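Local coordinates for sister chromatid cohesion protein (Chaetomium thermophilum, PDB 5T8V) that probably loads the cohesin ring onto chromatin, the chain described being the C-terminal, HEAT-repeat part of the Scc2 loader, at residues G274-I279 against M311-T316; A870-S875 against R882-I887; M1372-I1377 against K1447-L1452. One frame throughout, in Å; residues are numbered along the deposited sequence.

Contact 1. Residues G274-I279 against M311-T316; sequences GIIDEI and MRLVQT
Ile-276 and Leu-313 mark the closest backbone approach between two helical segments, 274-279 and 311-316, with their CA atoms 8.3 Å apart, a separation that only side chains can fill. Leu-313 does most of the filling. Its CG lies anti to the carbonyl carbon (chi1 -62°), and from there the CD1 branch reaches towards the other helix. That one methyl has two neighbours: CG1 of Ile-276 lies 3.9 Å from Leu-313 CD1, and the terminal CD1 of Ile-279, one turn or so further on, is 4.3 Å from the same atom. The two isoleucines approach the methyl from directions roughly at right angles. Ile-276 and Leu-313 run past one another in opposite directions, and the contact falls part-way along the isoleucine rather than at its terminal methyl. Ile-275 adds a looser flank, its CG2 4.6 Å from Leu-313 CD1.

The contact belongs to the hydrophobic interior that stacked helices share in an alpha-solenoid of HEAT repeats. Helix 247-267 packs on both segments: Phe-265 touches both Ile-276 and Thr-316, while Ile-261 lies against Ile-279. The same helix holds the second segment by charge, through a salt bridge from Arg-312 to Asp-259, and Val-314 turns to helix 423-440.

Within segment 311-316 itself, the hydroxyl OG1 of Thr-316 donates to the carbonyl O of Leu-313 at 2.6 Å, meeting the C=O at 122° with the donor tilted 31° from the carbonyl plane, and so ties the residue back to the preceding turn.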
loop_
_atom_site.group_PDB
_atom_site.type_symbol
_atom_site.label_atom_id
_atom_site.label_comp_id
_atom_site.label_asym_id
_atom_site.label_seq_id
_atom_site.Cartn_x
_atom_site.Cartn_y
_atom_site.Cartn_z
ATOM N N GLY A 274 11.593 11.734 -39.308
ATOM C CA GLY A 274 11.299 13.150 -39.371
ATOM C C GLY A 274 9.809 13.401 -39.300
ATOM O O GLY A 274 9.329 14.127 -38.423
ATOM N N ILE A 275 9.068 12.781 -40.217
ATOM C CA ILE A 275 7.622 12.951 -40.301
ATOM C C ILE A 275 7.023 12.785 -38.910
ATOM O O ILE A 275 6.485 13.739 -38.333
ATOM C CB ILE A 275 7.013 11.950 -41.300
ATOM C CG1 ILE A 275 7.536 12.238 -42.709
ATOM C CG2 ILE A 275 5.490 12.015 -41.277
ATOM C CD1 ILE A 275 7.277 11.128 -43.697
ATOM N N ILE A 276 7.135 11.575 -38.363
ATOM C CA ILE A 276 6.667 11.279 -37.015
ATOM C C ILE A 276 7.058 12.428 -36.099
ATOM O O ILE A 276 6.196 13.063 -35.480
ATOM C CB ILE A 276 7.239 9.942 -36.509
ATOM C CG1 ILE A 276 6.623 8.780 -37.294
ATOM C CG2 ILE A 276 6.979 9.771 -35.010
ATOM C CD1 ILE A 276 7.257 7.436 -37.018
ATOM N N ASP A 277 8.359 12.722 -36.038
ATOM C CA ASP A 277 8.844 13.751 -35.127
ATOM C C ASP A 277 8.015 15.022 -35.255
ATOM O O ASP A 277 7.432 15.502 -34.277
ATOM C CB ASP A 277 10.323 14.035 -35.390
ATOM C CG ASP A 277 11.241 13.059 -34.673
ATOM O OD1 ASP A 277 10.790 11.937 -34.349
ATOM O OD2 ASP A 277 12.416 13.412 -34.432
ATOM N N GLU A 278 7.915 15.566 -36.470
ATOM C CA GLU A 278 7.204 16.831 -36.608
ATOM C C GLU A 278 5.728 16.661 -36.270
ATOM O O GLU A 278 5.137 17.518 -35.603
ATOM C CB GLU A 278 7.397 17.418 -38.008
ATOM C CG GLU A 278 7.110 16.496 -39.172
ATOM C CD GLU A 278 7.552 17.096 -40.495
ATOM O OE1 GLU A 278 8.124 18.208 -40.482
ATOM O OE2 GLU A 278 7.333 16.455 -41.547
ATOM N N ILE A 279 5.126 15.539 -36.676
ATOM C CA ILE A 279 3.733 15.293 -36.319
ATOM C C ILE A 279 3.561 15.328 -34.810
ATOM O O ILE A 279 2.522 15.775 -34.306
ATOM C CB ILE A 279 3.252 13.952 -36.913
ATOM C CG1 ILE A 279 3.058 14.087 -38.426
ATOM C CG2 ILE A 279 1.948 13.494 -36.250
ATOM C CD1 ILE A 279 2.736 12.787 -39.133
ATOM N N MET A 311 -0.404 5.175 -35.110
ATOM C CA MET A 311 -0.537 3.729 -35.230
ATOM C C MET A 311 -0.573 3.303 -36.692
ATOM O O MET A 311 0.094 2.336 -37.079
ATOM C CB MET A 311 -1.786 3.261 -34.489
ATOM C CG MET A 311 -1.777 3.643 -33.015
ATOM S SD MET A 311 -3.302 3.221 -32.168
ATOM C CE MET A 311 -3.108 1.463 -32.089
ATOM N N ARG A 312 -1.321 4.030 -37.524
ATOM C CA ARG A 312 -1.358 3.718 -38.950
ATOM C C ARG A 312 0.042 3.718 -39.552
ATOM O O ARG A 312 0.405 2.811 -40.308
ATOM C CB ARG A 312 -2.252 4.716 -39.685
ATOM C CG ARG A 312 -3.735 4.422 -39.564
ATOM C CD ARG A 312 -4.528 5.154 -40.634
ATOM N NE ARG A 312 -4.153 4.727 -41.978
ATOM C CZ ARG A 312 -4.672 5.230 -43.092
ATOM N NH1 ARG A 312 -5.593 6.184 -43.030
ATOM N NH2 ARG A 312 -4.270 4.779 -44.273
ATOM N N LEU A 313 0.841 4.738 -39.232
ATOM C CA LEU A 313 2.218 4.780 -39.713
ATOM C C LEU A 313 2.996 3.562 -39.241
ATOM O O LEU A 313 3.834 3.028 -39.976
ATOM C CB LEU A 313 2.906 6.062 -39.240
ATOM C CG LEU A 313 2.327 7.395 -39.718
ATOM C CD1 LEU A 313 3.217 8.541 -39.261
ATOM C CD2 LEU A 313 2.161 7.417 -41.225
ATOM N N VAL A 314 2.734 3.107 -38.014
ATOM C CA VAL A 314 3.414 1.908 -37.536
ATOM C C VAL A 314 2.986 0.682 -38.334
ATOM O O VAL A 314 3.777 -0.252 -38.507
ATOM C CB VAL A 314 3.166 1.713 -36.031
ATOM C CG1 VAL A 314 3.771 0.391 -35.550
ATOM C CG2 VAL A 314 3.747 2.877 -35.248
ATOM N N GLN A 315 1.747 0.651 -38.834
ATOM C CA GLN A 315 1.266 -0.527 -39.554
ATOM C C GLN A 315 1.523 -0.466 -41.054
ATOM O O GLN A 315 1.343 -1.481 -41.735
ATOM C CB GLN A 315 -0.236 -0.748 -39.327
ATOM C CG GLN A 315 -0.781 -0.139 -38.059
ATOM C CD GLN A 315 -2.080 -0.765 -37.603
ATOM O OE1 GLN A 315 -2.292 -0.974 -36.408
ATOM N NE2 GLN A 315 -2.969 -1.043 -38.547
ATOM N N THR A 316 1.933 0.686 -41.591
ATOM C CA THR A 316 2.314 0.744 -42.999
ATOM C C THR A 316 3.580 -0.049 -43.294
ATOM O O THR A 316 3.929 -0.206 -44.468
ATOM C CB THR A 316 2.522 2.196 -43.449
ATOM O OG1 THR A 316 3.466 2.847 -42.587
ATOM C CG2 THR A 316 1.206 2.958 -43.448
#

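Contact 2. Residues A870-S875 against R882-I887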
loop_
_atom_site.group_PDB
_atom_site.type_symbol
_atom_site.label_atom_id
_atom_site.label_comp_id
_atom_site.label_asym_id
_atom_site.label_seq_id
_atom_site.Cartn_x
_atom_site.Cartn_y
_atom_site.Cartn_z
ATOM N N ALA A 870 -22.362 -25.915 48.520
ATOM C CA ALA A 870 -22.290 -27.087 49.386
ATOM C C ALA A 870 -21.101 -27.972 49.038
ATOM O O ALA A 870 -20.547 -28.640 49.919
ATOM C CB ALA A 870 -23.589 -27.886 49.293
ATOM N N SER A 871 -20.691 -27.989 47.773
ATOM C CA SER A 871 -19.604 -28.846 47.321
ATOM C C SER A 871 -18.240 -28.168 47.378
ATOM O O SER A 871 -17.244 -28.789 46.992
ATOM C CB SER A 871 -19.875 -29.326 45.892
ATOM O OG SER A 871 -20.003 -28.234 44.998
ATOM N N ILE A 872 -18.164 -26.919 47.846
ATOM C CA ILE A 872 -16.874 -26.241 47.940
ATOM C C ILE A 872 -15.903 -27.045 48.792
ATOM O O ILE A 872 -14.686 -26.996 48.576
ATOM C CB ILE A 872 -17.061 -24.813 48.497
ATOM C CG1 ILE A 872 -17.718 -23.916 47.445
ATOM C CG2 ILE A 872 -15.719 -24.211 48.937
ATOM C CD1 ILE A 872 -18.130 -22.549 47.955
ATOM N N GLY A 873 -16.418 -27.803 49.762
ATOM C CA GLY A 873 -15.548 -28.487 50.703
ATOM C C GLY A 873 -14.554 -29.426 50.047
ATOM O O GLY A 873 -13.431 -29.582 50.535
ATOM N N THR A 874 -14.942 -30.058 48.939
ATOM C CA THR A 874 -14.091 -31.068 48.317
ATOM C C THR A 874 -13.995 -30.886 46.808
ATOM O O THR A 874 -12.995 -31.286 46.202
ATOM C CB THR A 874 -14.614 -32.469 48.641
ATOM O OG1 THR A 874 -14.734 -32.619 50.061
ATOM C CG2 THR A 874 -13.667 -33.540 48.097
ATOM N N SER A 875 -15.023 -30.301 46.191
ATOM C CA SER A 875 -15.009 -30.072 44.750
ATOM C C SER A 875 -13.676 -29.463 44.337
ATOM O O SER A 875 -13.373 -28.317 44.686
ATOM C CB SER A 875 -16.169 -29.166 44.331
ATOM O OG SER A 875 -16.127 -28.898 42.938
ATOM N N ARG A 882 -14.428 -20.251 43.477
ATOM C CA ARG A 882 -14.117 -18.833 43.617
ATOM C C ARG A 882 -15.142 -17.981 42.880
ATOM O O ARG A 882 -15.557 -16.924 43.373
ATOM C CB ARG A 882 -12.706 -18.547 43.104
ATOM C CG ARG A 882 -12.122 -17.243 43.633
ATOM C CD ARG A 882 -10.664 -17.070 43.233
ATOM N NE ARG A 882 -10.509 -16.215 42.058
ATOM C CZ ARG A 882 -10.326 -14.896 42.096
ATOM N NH1 ARG A 882 -10.198 -14.214 40.965
ATOM N NH2 ARG A 882 -10.270 -14.253 43.257
ATOM N N ALA A 883 -15.579 -18.436 41.704
ATOM C CA ALA A 883 -16.586 -17.698 40.950
ATOM C C ALA A 883 -17.855 -17.509 41.772
ATOM O O ALA A 883 -18.333 -16.383 41.946
ATOM C CB ALA A 883 -16.895 -18.419 39.640
ATOM N N VAL A 884 -18.413 -18.602 42.301
ATOM C CA VAL A 884 -19.695 -18.498 42.992
ATOM C C VAL A 884 -19.550 -17.701 44.283
ATOM O O VAL A 884 -20.411 -16.876 44.613
ATOM C CB VAL A 884 -20.299 -19.893 43.245
ATOM C CG1 VAL A 884 -20.517 -20.622 41.926
ATOM C CG2 VAL A 884 -19.427 -20.719 44.177
ATOM N N VAL A 885 -18.467 -17.921 45.036
ATOM C CA VAL A 885 -18.317 -17.178 46.286
ATOM C C VAL A 885 -18.131 -15.693 46.006
ATOM O O VAL A 885 -18.566 -14.848 46.796
ATOM C CB VAL A 885 -17.157 -17.732 47.136
ATOM C CG1 VAL A 885 -17.394 -19.198 47.470
ATOM C CG2 VAL A 885 -15.835 -17.553 46.424
ATOM N N VAL A 886 -17.491 -15.344 44.887
ATOM C CA VAL A 886 -17.352 -13.935 44.535
ATOM C C VAL A 886 -18.693 -13.364 44.089
ATOM O O VAL A 886 -19.011 -12.201 44.368
ATOM C CB VAL A 886 -16.269 -13.759 43.455
ATOM C CG1 VAL A 886 -16.331 -12.363 42.838
ATOM C CG2 VAL A 886 -14.895 -13.998 44.061
ATOM N N ILE A 887 -19.499 -14.164 43.392
ATOM C CA ILE A 887 -20.807 -13.690 42.958
ATOM C C ILE A 887 -21.706 -13.438 44.162
ATOM O O ILE A 887 -22.471 -12.467 44.186
ATOM C CB ILE A 887 -21.437 -14.687 41.968
ATOM C CG1 ILE A 887 -20.629 -14.708 40.666
ATOM C CG2 ILE A 887 -22.891 -14.312 41.668
ATOM C CD1 ILE A 887 -20.986 -15.843 39.729
#
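Ile-872 puts a single methyl, CD1, against Val-884 and Val-885, and the whole contact consists of those two meetings. Following the helical segment from its start, Arg-882 brings the backbones nearest, its CA 9.0 Å from CA of Ile-872. Yet its CB points away from the loop, and its NH2 forms a salt bridge with Asp-924 OD2. Ala-883 comes next and faces Leu-843 instead. Val-884 then turns towards the loop, its CG2 standing 4.4 Å from Ile-872 CD1. One residue later Val-885 makes the closer approach, CG1 to Ile-872 CD1 at 3.5 Å, the two side chains crossing at a slant. The isoleucine gets this far because its CG1-CD1 arm is extended (chi2 172°), which carries the methyl well clear of the backbone. Val-886 and Ile-887 look elsewhere, towards Met-847 and Leu-846.

Ile-872, in the loop after helix 866-870, thus packs back on helix 878-891, which follows it. Around this corner of the HEAT-repeat solenoid, helix 839-852 packs on Ala-883 and Ile-887, helix 919-935 on Val-885, and both touch Arg-882 and Val-886, while Leu-910 of helix 900-910 and the following loop residue Val-913 lie against Ile-872.

Contact 3. Residues M1372-I1377 against K1447-L1452; sequences MILLAI and KDLVEL
Leu-1375 straddles two successive residues of the other helix, and the way its fork is turned against Asp-1448 and Leu-1449 organises the contact. One branch, CD1, rests 3.8 Å from CB of Leu-1449, the two leucines inclined to each other. The other, CD2, comes 3.5 Å from CB of Asp-1448, and here the side chains stand at about a right angle. The aspartate thus offers its methylene carbon rather than its carboxylate to the leucine, at the partly exposed margin of the interface.

Leu-1449 returns the contact on its buried side. With CG anti to the backbone N (chi1 -175°), its side chain is carried over towards the preceding residue of the partner, and CD2 lies 3.9 Å from CB of Leu-1374. The two leucines of segment 1372-1377 therefore receive Leu-1449 at different points: Leu-1375 meets it at its root and Leu-1374 at a tip methyl.

The backbones allow this close engagement. The CA atoms of Leu-1375 and Leu-1449 are 6.5 Å apart, and the axes of the two short segments pass within 9.6 Å of each other at a crossing angle of 54°. Within this HEAT-repeat protein the oblique crossing joins the last helix of the chain, 1439-1452, to helix 1364-1387. Helix 1291-1319 touches both segments, with Ala-1313 against Leu-1449 and Val-1305 against Ile-1377.

Further along the second segment, Leu-1452 approaches more loosely, its CD2 4.6 Å from CA of Leu-1375, and its side chain also touches Trp-1378. Leu-1374 packs on Phe-1258, a loop residue, while Ile-1373 faces helix 1271-1284.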
loop_
_atom_site.group_PDB
_atom_site.type_symbol
_atom_site.label_atom_id
_atom_site.label_comp_id
_atom_site.label_asym_id
_atom_site.label_seq_id
_atom_site.Cartn_x
_atom_site.Cartn_y
_atom_site.Cartn_z
ATOM N N MET A 1372 43.476 5.586 25.319
ATOM C CA MET A 1372 42.252 4.950 24.836
ATOM C C MET A 1372 41.032 5.840 25.037
ATOM O O MET A 1372 40.183 5.954 24.147
ATOM C CB MET A 1372 42.028 3.615 25.544
ATOM C CG MET A 1372 42.919 2.488 25.063
ATOM S SD MET A 1372 42.447 0.911 25.800
ATOM C CE MET A 1372 42.706 1.263 27.531
ATOM N N ILE A 1373 40.938 6.469 26.208
ATOM C CA ILE A 1373 39.832 7.384 26.472
ATOM C C ILE A 1373 39.774 8.462 25.397
ATOM O O ILE A 1373 38.740 8.666 24.751
ATOM C CB ILE A 1373 39.965 7.993 27.880
ATOM C CG1 ILE A 1373 39.919 6.886 28.940
ATOM C CG2 ILE A 1373 38.860 9.023 28.127
ATOM C CD1 ILE A 1373 40.189 7.364 30.357
ATOM N N LEU A 1374 40.894 9.158 25.177
ATOM C CA LEU A 1374 40.899 10.271 24.233
ATOM C C LEU A 1374 40.648 9.799 22.806
ATOM O O LEU A 1374 39.885 10.430 22.066
ATOM C CB LEU A 1374 42.222 11.029 24.316
ATOM C CG LEU A 1374 42.517 11.711 25.652
ATOM C CD1 LEU A 1374 43.537 10.912 26.421
ATOM C CD2 LEU A 1374 42.995 13.132 25.442
ATOM N N LEU A 1375 41.285 8.698 22.394
ATOM C CA LEU A 1375 41.059 8.189 21.044
ATOM C C LEU A 1375 39.597 7.820 20.834
ATOM O O LEU A 1375 39.046 8.030 19.747
ATOM C CB LEU A 1375 41.960 6.984 20.771
ATOM C CG LEU A 1375 43.442 7.290 20.543
ATOM C CD1 LEU A 1375 44.265 6.857 21.732
ATOM C CD2 LEU A 1375 43.948 6.624 19.279
ATOM N N ALA A 1376 38.950 7.266 21.862
ATOM C CA ALA A 1376 37.530 6.946 21.755
ATOM C C ALA A 1376 36.693 8.216 21.650
ATOM O O ALA A 1376 35.805 8.319 20.792
ATOM C CB ALA A 1376 37.095 6.107 22.956
ATOM N N ILE A 1377 36.965 9.195 22.518
ATOM C CA ILE A 1377 36.258 10.473 22.454
ATOM C C ILE A 1377 36.333 11.042 21.045
ATOM O O ILE A 1377 35.311 11.375 20.434
ATOM C CB ILE A 1377 36.837 11.464 23.483
ATOM C CG1 ILE A 1377 36.585 10.973 24.909
ATOM C CG2 ILE A 1377 36.216 12.851 23.300
ATOM C CD1 ILE A 1377 37.361 11.746 25.959
ATOM N N LYS A 1447 50.987 5.980 20.585
ATOM C CA LYS A 1447 51.461 6.614 19.359
ATOM C C LYS A 1447 50.324 7.334 18.642
ATOM O O LYS A 1447 50.428 8.524 18.321
ATOM C CB LYS A 1447 52.090 5.562 18.446
ATOM C CG LYS A 1447 52.727 6.119 17.183
ATOM C CD LYS A 1447 52.797 5.058 16.101
ATOM C CE LYS A 1447 53.511 5.566 14.864
ATOM N NZ LYS A 1447 53.434 4.591 13.743
ATOM N N ASP A 1448 49.228 6.617 18.376
ATOM C CA ASP A 1448 48.078 7.222 17.714
ATOM C C ASP A 1448 47.557 8.426 18.485
ATOM O O ASP A 1448 46.936 9.317 17.895
ATOM C CB ASP A 1448 46.967 6.185 17.541
ATOM C CG ASP A 1448 47.340 5.084 16.568
ATOM O OD1 ASP A 1448 48.132 5.350 15.638
ATOM O OD2 ASP A 1448 46.840 3.951 16.733
ATOM N N LEU A 1449 47.784 8.468 19.801
ATOM C CA LEU A 1449 47.378 9.635 20.576
ATOM C C LEU A 1449 48.359 10.787 20.397
ATOM O O LEU A 1449 47.946 11.946 20.283
ATOM C CB LEU A 1449 47.246 9.260 22.054
ATOM C CG LEU A 1449 46.706 10.307 23.038
ATOM C CD1 LEU A 1449 47.836 11.143 23.613
ATOM C CD2 LEU A 1449 45.646 11.205 22.400
ATOM N N VAL A 1450 49.661 10.490 20.367
ATOM C CA VAL A 1450 50.656 11.537 20.147
ATOM C C VAL A 1450 50.481 12.160 18.770
ATOM O O VAL A 1450 50.747 13.354 18.581
ATOM C CB VAL A 1450 52.081 10.970 20.331
ATOM C CG1 VAL A 1450 53.130 12.014 19.965
ATOM C CG2 VAL A 1450 52.288 10.508 21.765
ATOM N N GLU A 1451 50.035 11.375 17.790
ATOM C CA GLU A 1451 49.872 11.875 16.431
ATOM C C GLU A 1451 48.497 12.477 16.184
ATOM O O GLU A 1451 48.376 13.417 15.388
ATOM C CB GLU A 1451 50.126 10.751 15.426
ATOM C CG GLU A 1451 51.554 10.234 15.442
ATOM C CD GLU A 1451 51.731 8.981 14.612
ATOM O OE1 GLU A 1451 50.753 8.216 14.480
ATOM O OE2 GLU A 1451 52.845 8.763 14.090
ATOM N N LEU A 1452 47.456 11.957 16.840
ATOM C CA LEU A 1452 46.131 12.559 16.727
ATOM C C LEU A 1452 46.172 14.036 17.096
ATOM O O LEU A 1452 45.456 14.854 16.507
ATOM C CB LEU A 1452 45.136 11.815 17.619
ATOM C CG LEU A 1452 43.770 12.480 17.820
ATOM C CD1 LEU A 1452 43.048 12.657 16.493
ATOM C CD2 LEU A 1452 42.919 11.677 18.790
#

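The three contacts follow one another along the chain without overlapping, and each draws on its own helices: 272-282 with 305-315, then the turn into 878-891, and finally 1364-1387 with 1439-1452. Contacts 1 and 2 lie on opposite sides of the chain's centre, their centres about 92 Å apart, whereas the centre of contact 3 lies about 71 Å from that of contact 1 and 74 Å from that of contact 2, near the C-terminus. Each is made largely by aliphatic carbons, between segments 7 (contact 2), 32 (contact 1) and 70 (contact 3) residues apart, and the extended, mostly helical shape of this fragment is consistent with many neighbour-to-neighbour packings in series rather than one central core.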